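Local coordinates for hypothetical protein (Pseudomonas aeruginosa, PDB 2IGS) that is of unknown function but folds into a mainly helical DUF3218 domain, probably related to the lysozyme-like superfamily, at residues S199-R202 / Y203-V207; T168-E171 / D172-A175; V181-R184 / L185-N189; V93-L96 / P97-S101. All blocks are in the same frame, centred on the assembly; numbering follows the deposited sequence.

Interaction 1. Residues S199-R202 / Y203-V207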
ATOM      1  N   SER F 199       7.778  41.086  24.920  1.00 23.35           N
ATOM      2  CA  SER F 199       7.282  42.302  25.562  1.00 23.70           C
ATOM      3  C   SER F 199       6.329  43.102  24.688  1.00 23.31           C
ATOM      4  O   SER F 199       5.410  43.723  25.211  1.00 24.20           O
ATOM      5  CB  SER F 199       8.447  43.185  25.979  1.00 23.61           C
ATOM      6  OG  SER F 199       9.202  42.528  26.965  1.00 26.12           O
ATOM      7  N   GLY F 200       6.567  43.088  23.375  1.00 22.90           N
ATOM      8  CA  GLY F 200       5.763  43.807  22.392  1.00 22.07           C
ATOM      9  C   GLY F 200       4.402  43.189  22.059  1.00 22.58           C
ATOM     10  O   GLY F 200       3.504  43.879  21.543  1.00 22.70           O
ATOM     11  N   LEU F 201       4.221  41.905  22.352  1.00 21.55           N
ATOM     12  CA  LEU F 201       3.009  41.237  21.886  1.00 21.89           C
ATOM     13  C   LEU F 201       1.840  41.485  22.817  1.00 21.58           C
ATOM     14  O   LEU F 201       2.008  41.573  24.035  1.00 20.84           O
ATOM     15  CB  LEU F 201       3.200  39.726  21.680  1.00 21.68           C
ATOM     16  CG  LEU F 201       3.874  39.220  20.399  1.00 23.30           C
ATOM     17  CD1 LEU F 201       3.804  37.709  20.360  1.00 22.78           C
ATOM     18  CD2 LEU F 201       3.251  39.818  19.117  1.00 24.35           C
ATOM     19  N   ARG F 202       0.656  41.610  22.222  1.00 21.32           N
ATOM     20  CA  ARG F 202      -0.577  41.601  23.001  1.00 21.24           C
ATOM     21  C   ARG F 202      -1.505  40.541  22.456  1.00 20.27           C
ATOM     22  O   ARG F 202      -1.282  40.039  21.368  1.00 19.78           O
ATOM     23  CB  ARG F 202      -1.232  42.991  23.053  1.00 21.49           C
ATOM     24  CG  ARG F 202      -0.517  43.958  24.029  1.00 23.92           C
ATOM     25  CD  ARG F 202      -0.637  45.388  23.560  1.00 27.14           C
ATOM     26  NE  ARG F 202      -1.788  45.516  22.676  1.00 30.61           N
ATOM     27  CZ  ARG F 202      -1.771  46.069  21.467  1.00 30.59           C
ATOM     28  NH1 ARG F 202      -0.658  46.609  20.972  1.00 27.46           N
ATOM     29  NH2 ARG F 202      -2.899  46.096  20.767  1.00 30.66           N
ATOM     30  N   TYR F 203      -2.524  40.184  23.247  1.00 20.00           N
ATOM     31  CA  TYR F 203      -3.473  39.133  22.914  1.00 19.09           C
ATOM     32  C   TYR F 203      -4.002  39.358  21.508  1.00 19.70           C
ATOM     33  O   TYR F 203      -3.987  38.465  20.669  1.00 19.99           O
ATOM     34  CB  TYR F 203      -4.612  39.185  23.952  1.00 19.28           C
ATOM     35  CG  TYR F 203      -5.802  38.275  23.733  1.00 17.54           C
ATOM     36  CD1 TYR F 203      -6.776  38.573  22.775  1.00 18.53           C
ATOM     37  CD2 TYR F 203      -5.996  37.166  24.537  1.00 15.58           C
ATOM     38  CE1 TYR F 203      -7.909  37.735  22.613  1.00 19.04           C
ATOM     39  CE2 TYR F 203      -7.114  36.347  24.392  1.00 14.12           C
ATOM     40  CZ  TYR F 203      -8.056  36.626  23.431  1.00 16.30           C
ATOM     41  OH  TYR F 203      -9.151  35.800  23.296  1.00 17.01           O
ATOM     42  N   THR F 204      -4.432  40.589  21.273  1.00 19.78           N
ATOM     43  CA  THR F 204      -5.047  41.046  20.046  1.00 20.03           C
ATOM     44  C   THR F 204      -4.093  41.027  18.820  1.00 20.06           C
ATOM     45  O   THR F 204      -4.480  40.609  17.715  1.00 19.94           O
ATOM     46  CB  THR F 204      -5.621  42.431  20.379  1.00 19.94           C
ATOM     47  OG1 THR F 204      -6.993  42.541  20.001  1.00 23.27           O
ATOM     48  CG2 THR F 204      -4.788  43.582  19.918  1.00 16.92           C
ATOM     49  N   THR F 205      -2.842  41.443  19.024  1.00 20.59           N
ATOM     50  CA  THR F 205      -1.837  41.502  17.946  1.00 21.09           C
ATOM     51  C   THR F 205      -1.137  40.152  17.700  1.00 20.95           C
ATOM     52  O   THR F 205      -0.675  39.881  16.584  1.00 21.01           O
ATOM     53  CB  THR F 205      -0.753  42.547  18.224  1.00 20.90           C
ATOM     54  OG1 THR F 205      -0.269  42.355  19.555  1.00 23.28           O
ATOM     55  CG2 THR F 205      -1.282  43.999  18.050  1.00 21.60           C
ATOM     56  N   ALA F 206      -1.026  39.337  18.747  1.00 20.54           N
ATOM     57  CA  ALA F 206      -0.633  37.912  18.626  1.00 19.73           C
ATOM     58  C   ALA F 206      -1.626  37.140  17.751  1.00 20.02           C
ATOM     59  O   ALA F 206      -1.220  36.299  16.957  1.00 20.27           O
ATOM     60  CB  ALA F 206      -0.542  37.268  19.976  1.00 18.30           C
ATOM     61  N   VAL F 207      -2.926  37.408  17.904  1.00 19.73           N
ATOM     62  CA  VAL F 207      -3.913  36.730  17.063  1.00 19.24           C
ATOM     63  C   VAL F 207      -3.805  37.223  15.607  1.00 19.64           C
ATOM     64  O   VAL F 207      -3.961  36.433  14.687  1.00 20.24           O
ATOM     65  CB  VAL F 207      -5.366  36.867  17.594  1.00 18.97           C
ATOM     66  CG1 VAL F 207      -6.358  36.373  16.545  1.00 19.42           C
ATOM     67  CG2 VAL F 207      -5.570  36.144  18.948  1.00 16.73           C
TER
HETATM   68  O   HOH W   1       1.357  44.349  20.072  1.00 31.42           O
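R202 and T205 meet at the start of helix 203-216 in one half of a capping box: the N-cap residue gives its backbone N-H to the hydroxyl of the residue three places on. R202 N lies 2.9 Å from T205 OG1, and the bond is moderately bent, at 152°. It exists because T205 holds OG1 in the position between its own backbone N and carbonyl carbon (chi1 49°), which swings the oxygen back to the tight bend between two consecutive helices. The first regular helical bond follows at once, from A206 N to R202 O at 2.7 Å. T205 meets R202 with both branches: OG1 at the backbone N, and the methyl CG2 over one face of the guanidinium, 3.8 Å from NH2. T204 runs alongside the same arginine and brings its own CG2 to within 3.3 Å of R202 NH2, obliquely to the flat group.

Further out, E72 of helix 63-82 accepts a hydrogen bond from T204 N and forms a long, weak ion pair with R202, while the Y203 hydroxyl reaches the carbonyl of W42 in helix 35-48. Helix 190-200, which ends just before the bend, is tied in by a water that donates to G200 O and also lies 2.6 Å from T205 OG1.

Interaction 2. Residues T168-E171 / D172-A175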
ATOM      1  N   THR F 168       0.046  39.125   4.971  1.00 27.53           N
ATOM      2  CA  THR F 168      -0.674  40.395   5.136  1.00 27.01           C
ATOM      3  C   THR F 168      -0.735  40.778   6.635  1.00 26.16           C
ATOM      4  O   THR F 168      -1.432  40.134   7.439  1.00 25.43           O
ATOM      5  CB  THR F 168      -2.085  40.311   4.524  1.00 26.70           C
ATOM      6  OG1 THR F 168      -1.987  39.783   3.202  1.00 28.47           O
ATOM      7  CG2 THR F 168      -2.721  41.677   4.452  1.00 27.65           C
ATOM      8  N   LEU F 169       0.003  41.830   6.986  1.00 25.49           N
ATOM      9  CA  LEU F 169       0.282  42.175   8.375  1.00 25.06           C
ATOM     10  C   LEU F 169       0.512  43.683   8.520  1.00 24.09           C
ATOM     11  O   LEU F 169       1.250  44.267   7.715  1.00 23.78           O
ATOM     12  CB  LEU F 169       1.527  41.402   8.809  1.00 25.11           C
ATOM     13  CG  LEU F 169       1.779  40.946  10.242  1.00 26.32           C
ATOM     14  CD1 LEU F 169       0.549  40.394  10.930  1.00 27.20           C
ATOM     15  CD2 LEU F 169       2.878  39.899  10.198  1.00 25.60           C
ATOM     16  N   PRO F 170      -0.127  44.333   9.521  1.00 23.27           N
ATOM     17  CA  PRO F 170       0.164  45.757   9.745  1.00 23.09           C
ATOM     18  C   PRO F 170       1.646  45.993  10.019  1.00 23.15           C
ATOM     19  O   PRO F 170       2.333  45.100  10.552  1.00 23.17           O
ATOM     20  CB  PRO F 170      -0.661  46.118  10.991  1.00 22.70           C
ATOM     21  CG  PRO F 170      -1.031  44.822  11.616  1.00 23.78           C
ATOM     22  CD  PRO F 170      -1.123  43.829  10.480  1.00 23.55           C
ATOM     23  N   GLU F 171       2.110  47.184   9.638  0.50 23.30           N
ATOM     24  CA  GLU F 171       3.504  47.626   9.752  0.50 23.47           C
ATOM     25  C   GLU F 171       4.178  47.254  11.074  0.50 23.73           C
ATOM     26  O   GLU F 171       5.257  46.651  11.081  0.50 23.75           O
ATOM     27  CB  GLU F 171       3.596  49.147   9.554  0.50 23.16           C
ATOM     28  CG  GLU F 171       3.429  49.618   8.112  0.50 23.54           C
ATOM     29  CD  GLU F 171       3.340  51.141   7.973  0.50 23.35           C
ATOM     30  OE1 GLU F 171       4.031  51.865   8.726  0.50 22.35           O
ATOM     31  OE2 GLU F 171       2.575  51.609   7.101  0.50 22.43           O
ATOM     32  N   ASP F 172       3.533  47.618  12.179  1.00 23.85           N
ATOM     33  CA  ASP F 172       4.143  47.524  13.526  1.00 24.08           C
ATOM     34  C   ASP F 172       4.413  46.089  13.999  1.00 24.05           C
ATOM     35  O   ASP F 172       5.398  45.838  14.688  1.00 23.63           O
ATOM     36  CB  ASP F 172       3.306  48.282  14.557  1.00 24.10           C
ATOM     37  CG  ASP F 172       3.405  49.794  14.396  1.00 25.44           C
ATOM     38  OD1 ASP F 172       2.488  50.498  14.869  1.00 26.01           O
ATOM     39  OD2 ASP F 172       4.399  50.282  13.809  1.00 27.26           O
ATOM     40  N   ILE F 173       3.535  45.164  13.617  1.00 24.01           N
ATOM     41  CA  ILE F 173       3.738  43.734  13.867  1.00 24.34           C
ATOM     42  C   ILE F 173       4.836  43.174  12.962  1.00 24.56           C
ATOM     43  O   ILE F 173       5.707  42.420  13.405  1.00 25.12           O
ATOM     44  CB  ILE F 173       2.409  42.928  13.735  1.00 23.91           C
ATOM     45  CG1 ILE F 173       1.294  43.598  14.551  1.00 23.66           C
ATOM     46  CG2 ILE F 173       2.609  41.484  14.205  1.00 25.02           C
ATOM     47  CD1 ILE F 173      -0.010  42.837  14.578  1.00 24.49           C
ATOM     48  N   LYS F 174       4.799  43.559  11.694  1.00 25.35           N
ATOM     49  CA  LYS F 174       5.871  43.232  10.745  1.00 26.27           C
ATOM     50  C   LYS F 174       7.262  43.703  11.247  1.00 26.20           C
ATOM     51  O   LYS F 174       8.244  42.970  11.147  1.00 26.24           O
ATOM     52  CB  LYS F 174       5.545  43.819   9.356  1.00 26.28           C
ATOM     53  CG  LYS F 174       5.945  42.931   8.193  1.00 26.36           C
ATOM     54  CD  LYS F 174       5.838  43.658   6.854  1.00 27.62           C
ATOM     55  CE  LYS F 174       6.598  42.920   5.707  1.00 29.90           C
ATOM     56  NZ  LYS F 174       5.998  41.574   5.296  1.00 30.41           N
ATOM     57  N   ALA F 175       7.328  44.907  11.812  1.00 26.14           N
ATOM     58  CA  ALA F 175       8.574  45.469  12.338  1.00 26.44           C
ATOM     59  C   ALA F 175       9.070  44.778  13.618  1.00 26.65           C
ATOM     60  O   ALA F 175      10.286  44.668  13.853  1.00 27.10           O
ATOM     61  CB  ALA F 175       8.418  46.978  12.575  1.00 26.10           C
TER
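I173 packs back onto L169 and P170, the two residues that lead into its helix, and each of its side-chain carbons has a partner there. Its CB lies 3.9 Å from P170 O and 4.1 Å from L169 CG. From there the branches part. I173 CG2, turned anti to the backbone N, meets L169 CD1 at 4.0 Å, and the two side chains cross at about a right angle. The other branch (chi1 -49°) carries CG1 beside the proline ring, 3.9 Å from P170 CG, and an extended last torsion (chi2 -175°) brings CD1 closer still, to 3.7 Å from the same ring atom.

This is the N-terminal turn of helix 171-177, with P170 at the N-cap. A proline has no polar side chain with which to cap, and the helix opens here on backbone bonds: K174 N points almost straight at P170 O, 3.1 Å away at 175°, while I173 N makes a weak second bond to that oxygen. A175 N follows with 2.8 Å to E171 O. The acidic residues E171 and D172 stand in this first turn, where a negative charge would be expected to suit the positive end of a helix dipole; D172 is in addition salt-bridged to R89 of helix 87-113. The apolar face made by L169, P170 and I173 lies against helix 203-216, touching A212, T208 and T205. K174 sends its chain away from the turn to a cation-pi contact with W164.

Interaction 3. Residues V181-R184 / L185-N189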
ATOM      1  N   VAL F 181      12.708  36.223  12.134  1.00 20.95           N
ATOM      2  CA  VAL F 181      12.499  35.292  11.012  1.00 20.81           C
ATOM      3  C   VAL F 181      13.798  34.553  10.703  1.00 20.37           C
ATOM      4  O   VAL F 181      14.786  35.160  10.340  1.00 20.27           O
ATOM      5  CB  VAL F 181      11.943  36.001   9.744  1.00 20.71           C
ATOM      6  CG1 VAL F 181      11.861  35.040   8.549  1.00 21.79           C
ATOM      7  CG2 VAL F 181      10.571  36.614  10.020  1.00 21.37           C
ATOM      8  N   GLY F 182      13.782  33.232  10.849  1.00 20.39           N
ATOM      9  CA  GLY F 182      14.979  32.414  10.621  1.00 19.83           C
ATOM     10  C   GLY F 182      16.076  32.523  11.667  1.00 19.62           C
ATOM     11  O   GLY F 182      17.138  31.943  11.509  1.00 19.94           O
ATOM     12  N   LEU F 183      15.824  33.234  12.766  1.00 20.06           N
ATOM     13  CA  LEU F 183      16.906  33.493  13.729  1.00 19.90           C
ATOM     14  C   LEU F 183      17.219  32.280  14.625  1.00 19.68           C
ATOM     15  O   LEU F 183      16.317  31.728  15.271  1.00 19.90           O
ATOM     16  CB  LEU F 183      16.620  34.768  14.539  1.00 19.26           C
ATOM     17  CG  LEU F 183      17.812  35.350  15.310  1.00 19.50           C
ATOM     18  CD1 LEU F 183      18.731  36.091  14.374  1.00 17.52           C
ATOM     19  CD2 LEU F 183      17.311  36.289  16.413  1.00 19.84           C
ATOM     20  N   ARG F 184      18.487  31.854  14.633  0.50 19.47           N
ATOM     21  CA  ARG F 184      18.954  30.733  15.475  0.50 19.11           C
ATOM     22  C   ARG F 184      19.208  31.214  16.909  0.50 18.91           C
ATOM     23  O   ARG F 184      19.561  32.372  17.119  0.50 18.24           O
ATOM     24  CB  ARG F 184      20.208  30.062  14.873  0.50 18.93           C
ATOM     25  CG  ARG F 184      19.916  29.207  13.632  0.50 19.67           C
ATOM     26  CD  ARG F 184      21.113  28.969  12.690  0.50 19.22           C
ATOM     27  NE  ARG F 184      20.643  28.849  11.303  0.50 20.64           N
ATOM     28  CZ  ARG F 184      21.242  28.170  10.321  0.50 20.00           C
ATOM     29  NH1 ARG F 184      22.368  27.503  10.531  0.50 20.44           N
ATOM     30  NH2 ARG F 184      20.696  28.152   9.114  0.50 19.05           N
ATOM     31  N   LEU F 185      19.025  30.331  17.890  1.00 19.05           N
ATOM     32  CA  LEU F 185      19.126  30.718  19.310  1.00 19.74           C
ATOM     33  C   LEU F 185      20.539  31.109  19.794  1.00 20.99           C
ATOM     34  O   LEU F 185      20.693  31.701  20.873  1.00 21.50           O
ATOM     35  CB  LEU F 185      18.452  29.714  20.245  1.00 19.48           C
ATOM     36  CG  LEU F 185      18.947  28.280  20.370  1.00 18.75           C
ATOM     37  CD1 LEU F 185      20.412  28.202  20.816  1.00 16.52           C
ATOM     38  CD2 LEU F 185      18.067  27.567  21.354  1.00 18.52           C
ATOM     39  N   ASP F 186      21.559  30.791  19.006  1.00 21.73           N
ATOM     40  CA  ASP F 186      22.912  31.193  19.349  1.00 22.32           C
ATOM     41  C   ASP F 186      23.343  32.478  18.634  1.00 22.02           C
ATOM     42  O   ASP F 186      24.487  32.898  18.764  1.00 22.48           O
ATOM     43  CB  ASP F 186      23.920  30.040  19.158  1.00 23.02           C
ATOM     44  CG  ASP F 186      23.977  29.508  17.719  1.00 24.86           C
ATOM     45  OD1 ASP F 186      23.335  30.075  16.805  1.00 26.52           O
ATOM     46  OD2 ASP F 186      24.698  28.503  17.499  1.00 28.01           O
ATOM     47  N   ALA F 187      22.417  33.109  17.910  1.00 21.58           N
ATOM     48  CA  ALA F 187      22.652  34.429  17.324  1.00 21.54           C
ATOM     49  C   ALA F 187      22.895  35.510  18.388  1.00 21.54           C
ATOM     50  O   ALA F 187      22.307  35.456  19.473  1.00 21.34           O
ATOM     51  CB  ALA F 187      21.495  34.837  16.401  1.00 21.50           C
ATOM     52  N   PRO F 188      23.761  36.503  18.079  1.00 21.93           N
ATOM     53  CA  PRO F 188      24.115  37.500  19.100  1.00 21.74           C
ATOM     54  C   PRO F 188      22.939  38.406  19.470  1.00 21.62           C
ATOM     55  O   PRO F 188      22.880  38.923  20.589  1.00 21.30           O
ATOM     56  CB  PRO F 188      25.247  38.289  18.439  1.00 21.61           C
ATOM     57  CG  PRO F 188      24.987  38.149  16.976  1.00 22.15           C
ATOM     58  CD  PRO F 188      24.469  36.754  16.804  1.00 21.89           C
ATOM     59  N   ASN F 189      21.982  38.561  18.559  1.00 21.62           N
ATOM     60  CA  ASN F 189      20.773  39.338  18.874  1.00 21.52           C
ATOM     61  C   ASN F 189      19.520  38.547  19.341  1.00 20.69           C
ATOM     62  O   ASN F 189      18.435  39.132  19.555  1.00 20.38           O
ATOM     63  CB  ASN F 189      20.457  40.333  17.743  1.00 22.18           C
ATOM     64  CG  ASN F 189      20.092  39.656  16.426  1.00 23.73           C
ATOM     65  OD1 ASN F 189      19.178  40.114  15.730  1.00 28.56           O
ATOM     66  ND2 ASN F 189      20.804  38.591  16.064  1.00 23.22           N
TER
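R184 O receives the N-H of A187 at 3.1 Å, the bond that closes a type I beta turn running from R184 to A187. The hydrogen is well directed (160°), but the donor stands above the carbonyl plane, 54° out of it, rather than on a lone pair. A187 directs its methyl back at the preceding residues, where CB meets L183 CD1 at 3.6 Å. L183 reaches it with CG anti to its backbone N (chi1 -165°). The same CD1 also lies 3.7 Å from N189 ND2, a methyl resting against the amide nitrogen of the N-cap residue of helix 190-200. At the bend itself, D186 brings OD1 back to 3.7 Å from R184 CB.

The loop joins helix 171-177 to helix 190-200 at the protein surface. Backbone hydrogen bonds pair G182 with L156 and L185 with S146, and both L183 and L185 lean on F190. The chemistry of the contact is therefore sparse: one backbone bond closes the turn, and apart from it the two halves meet through van der Waals contacts of the L183 and R184 side chains.

Interaction 4. Residues V93-L96 / P97-S101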
ATOM      1  N   VAL F  93      -2.224  53.356  10.117  1.00 27.33           N
ATOM      2  CA  VAL F  93      -1.077  52.443  10.292  1.00 27.90           C
ATOM      3  C   VAL F  93      -1.374  51.292  11.258  1.00 28.22           C
ATOM      4  O   VAL F  93      -1.017  50.146  10.997  1.00 28.98           O
ATOM      5  CB  VAL F  93       0.235  53.191  10.673  1.00 27.91           C
ATOM      6  CG1 VAL F  93       1.405  52.202  10.884  1.00 26.30           C
ATOM      7  CG2 VAL F  93       0.585  54.231   9.595  1.00 26.98           C
ATOM      8  N   GLU F  94      -2.076  51.593  12.344  1.00 28.97           N
ATOM      9  CA  GLU F  94      -2.297  50.626  13.413  1.00 29.01           C
ATOM     10  C   GLU F  94      -3.627  49.863  13.364  1.00 28.96           C
ATOM     11  O   GLU F  94      -3.645  48.623  13.356  1.00 29.18           O
ATOM     12  CB  GLU F  94      -2.097  51.306  14.770  1.00 29.06           C
ATOM     13  CG  GLU F  94      -0.752  52.057  14.870  1.00 29.34           C
ATOM     14  CD  GLU F  94      -0.633  52.923  16.113  1.00 29.55           C
ATOM     15  OE1 GLU F  94      -0.101  54.045  16.018  1.00 31.84           O
ATOM     16  OE2 GLU F  94      -1.071  52.493  17.197  1.00 31.47           O
ATOM     17  N   ILE F  95      -4.729  50.593  13.309  1.00 28.49           N
ATOM     18  CA  ILE F  95      -6.033  49.992  13.551  1.00 28.18           C
ATOM     19  C   ILE F  95      -6.776  49.443  12.312  1.00 28.00           C
ATOM     20  O   ILE F  95      -7.061  48.239  12.228  1.00 27.59           O
ATOM     21  CB  ILE F  95      -6.913  50.915  14.433  1.00 28.04           C
ATOM     22  CG1 ILE F  95      -6.238  51.086  15.809  1.00 28.17           C
ATOM     23  CG2 ILE F  95      -8.333  50.342  14.574  1.00 28.20           C
ATOM     24  CD1 ILE F  95      -7.051  51.850  16.862  1.00 28.50           C
ATOM     25  N   LEU F  96      -7.091  50.297  11.347  1.00 27.88           N
ATOM     26  CA  LEU F  96      -7.863  49.808  10.195  1.00 27.53           C
ATOM     27  C   LEU F  96      -7.106  48.707   9.419  1.00 27.38           C
ATOM     28  O   LEU F  96      -7.713  47.710   9.027  1.00 27.13           O
ATOM     29  CB  LEU F  96      -8.349  50.969   9.298  1.00 27.39           C
ATOM     30  CG  LEU F  96      -9.189  52.058   9.996  1.00 27.09           C
ATOM     31  CD1 LEU F  96      -9.645  53.145   9.040  1.00 27.96           C
ATOM     32  CD2 LEU F  96     -10.391  51.498  10.746  1.00 27.08           C
ATOM     33  N   PRO F  97      -5.776  48.868   9.215  1.00 27.55           N
ATOM     34  CA  PRO F  97      -5.021  47.772   8.595  1.00 27.45           C
ATOM     35  C   PRO F  97      -5.053  46.468   9.392  1.00 27.86           C
ATOM     36  O   PRO F  97      -5.114  45.390   8.802  1.00 28.28           O
ATOM     37  CB  PRO F  97      -3.595  48.332   8.521  1.00 27.89           C
ATOM     38  CG  PRO F  97      -3.789  49.840   8.496  1.00 27.10           C
ATOM     39  CD  PRO F  97      -4.910  50.042   9.466  1.00 27.21           C
ATOM     40  N   LEU F  98      -5.020  46.560  10.716  1.00 27.77           N
ATOM     41  CA  LEU F  98      -5.184  45.384  11.558  1.00 27.62           C
ATOM     42  C   LEU F  98      -6.545  44.730  11.336  1.00 27.55           C
ATOM     43  O   LEU F  98      -6.640  43.516  11.188  1.00 27.63           O
ATOM     44  CB  LEU F  98      -5.022  45.730  13.043  1.00 27.30           C
ATOM     45  CG  LEU F  98      -4.963  44.521  13.999  1.00 27.52           C
ATOM     46  CD1 LEU F  98      -4.153  44.866  15.262  1.00 25.43           C
ATOM     47  CD2 LEU F  98      -6.371  43.999  14.371  1.00 24.45           C
ATOM     48  N   LEU F  99      -7.597  45.537  11.337  1.00 27.32           N
ATOM     49  CA  LEU F  99      -8.931  45.002  11.209  1.00 27.42           C
ATOM     50  C   LEU F  99      -9.139  44.362   9.846  1.00 28.00           C
ATOM     51  O   LEU F  99      -9.650  43.240   9.757  1.00 27.43           O
ATOM     52  CB  LEU F  99      -9.961  46.087  11.459  1.00 27.27           C
ATOM     53  CG  LEU F  99     -10.056  46.582  12.903  1.00 26.68           C
ATOM     54  CD1 LEU F  99     -11.101  47.662  13.000  1.00 25.99           C
ATOM     55  CD2 LEU F  99     -10.362  45.420  13.862  1.00 27.72           C
ATOM     56  N   THR F 100      -8.720  45.087   8.804  1.00 28.36           N
ATOM     57  CA  THR F 100      -8.748  44.613   7.421  1.00 28.92           C
ATOM     58  C   THR F 100      -7.977  43.305   7.268  1.00 29.19           C
ATOM     59  O   THR F 100      -8.500  42.360   6.701  1.00 29.48           O
ATOM     60  CB  THR F 100      -8.192  45.679   6.443  1.00 28.51           C
ATOM     61  OG1 THR F 100      -8.994  46.868   6.508  1.00 29.40           O
ATOM     62  CG2 THR F 100      -8.229  45.189   5.028  1.00 30.78           C
ATOM     63  N   SER F 101      -6.754  43.253   7.797  1.00 29.58           N
ATOM     64  CA  SER F 101      -5.845  42.136   7.553  1.00 30.29           C
ATOM     65  C   SER F 101      -6.328  40.863   8.243  1.00 29.99           C
ATOM     66  O   SER F 101      -6.320  39.790   7.637  1.00 30.55           O
ATOM     67  CB  SER F 101      -4.393  42.491   7.940  1.00 30.81           C
ATOM     68  OG  SER F 101      -3.909  41.772   9.076  1.00 33.43           O
TER
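P97 puts a kink into helix 87-113 just after a wider, pi-type turn at 93-95, because its ring nitrogen has no hydrogen to give to the turn before. The ring lies where a backbone N-H would otherwise be, with P97 CG 3.7 Å from V93 O. One residue later L98 sets its CB 3.2 Å from E94 O, again carbon against a carbonyl. Regular bonding then resumes, with L99 N 2.9 Å from I95 O at 160°.

L96 O is the carbonyl held twice. T100 N comes at 2.8 Å in a nearly straight bond (171°), and T100 OG1 donates at 2.9 Å from above the carbonyl plane. The threonine can fold back in this way because its hydroxyl lies beside its own backbone N (chi1 -61°), a common way for a helical threonine to satisfy its own OH within the helix. On another side I95 and L99 run alongside each other in the same direction, with I95 CG2 and L99 CD1 4.2 Å apart.

Around this kinked stretch, I95 and L96 pack on helix 12-27, which the C27-C91 disulfide also joins to this helix, while L99 leans on F33 in a loop. E94 is salt-bridged to R82 of helix 63-82 and to R89 one turn back in its own helix. L98 and S101 face helix 203-216, and V93 and E94 touch E171 and D172 at the start of helix 171-177.

Three of the four contacts adjoin one another. Interaction 1 is buried; its T205 packs through the backbone oxygen on I173 CD1 of interaction 2 and through CG2 on L98 CD1 of interaction 4. Interactions 2 and 4, both only partly buried, also touch directly, by V93 and E94 against E171 and D172 and by S101 beside T168 and P170. Thus helices 87-113, 171-177 and 203-216 meet around these turns. Two are helix starts, one with a threonine hydroxyl closing half a capping box, the other begun after a proline without side-chain capping; the third is a proline kink inside a helix. Interaction 3, a surface beta turn about 20 Å or more from the others between centres, touches none of them.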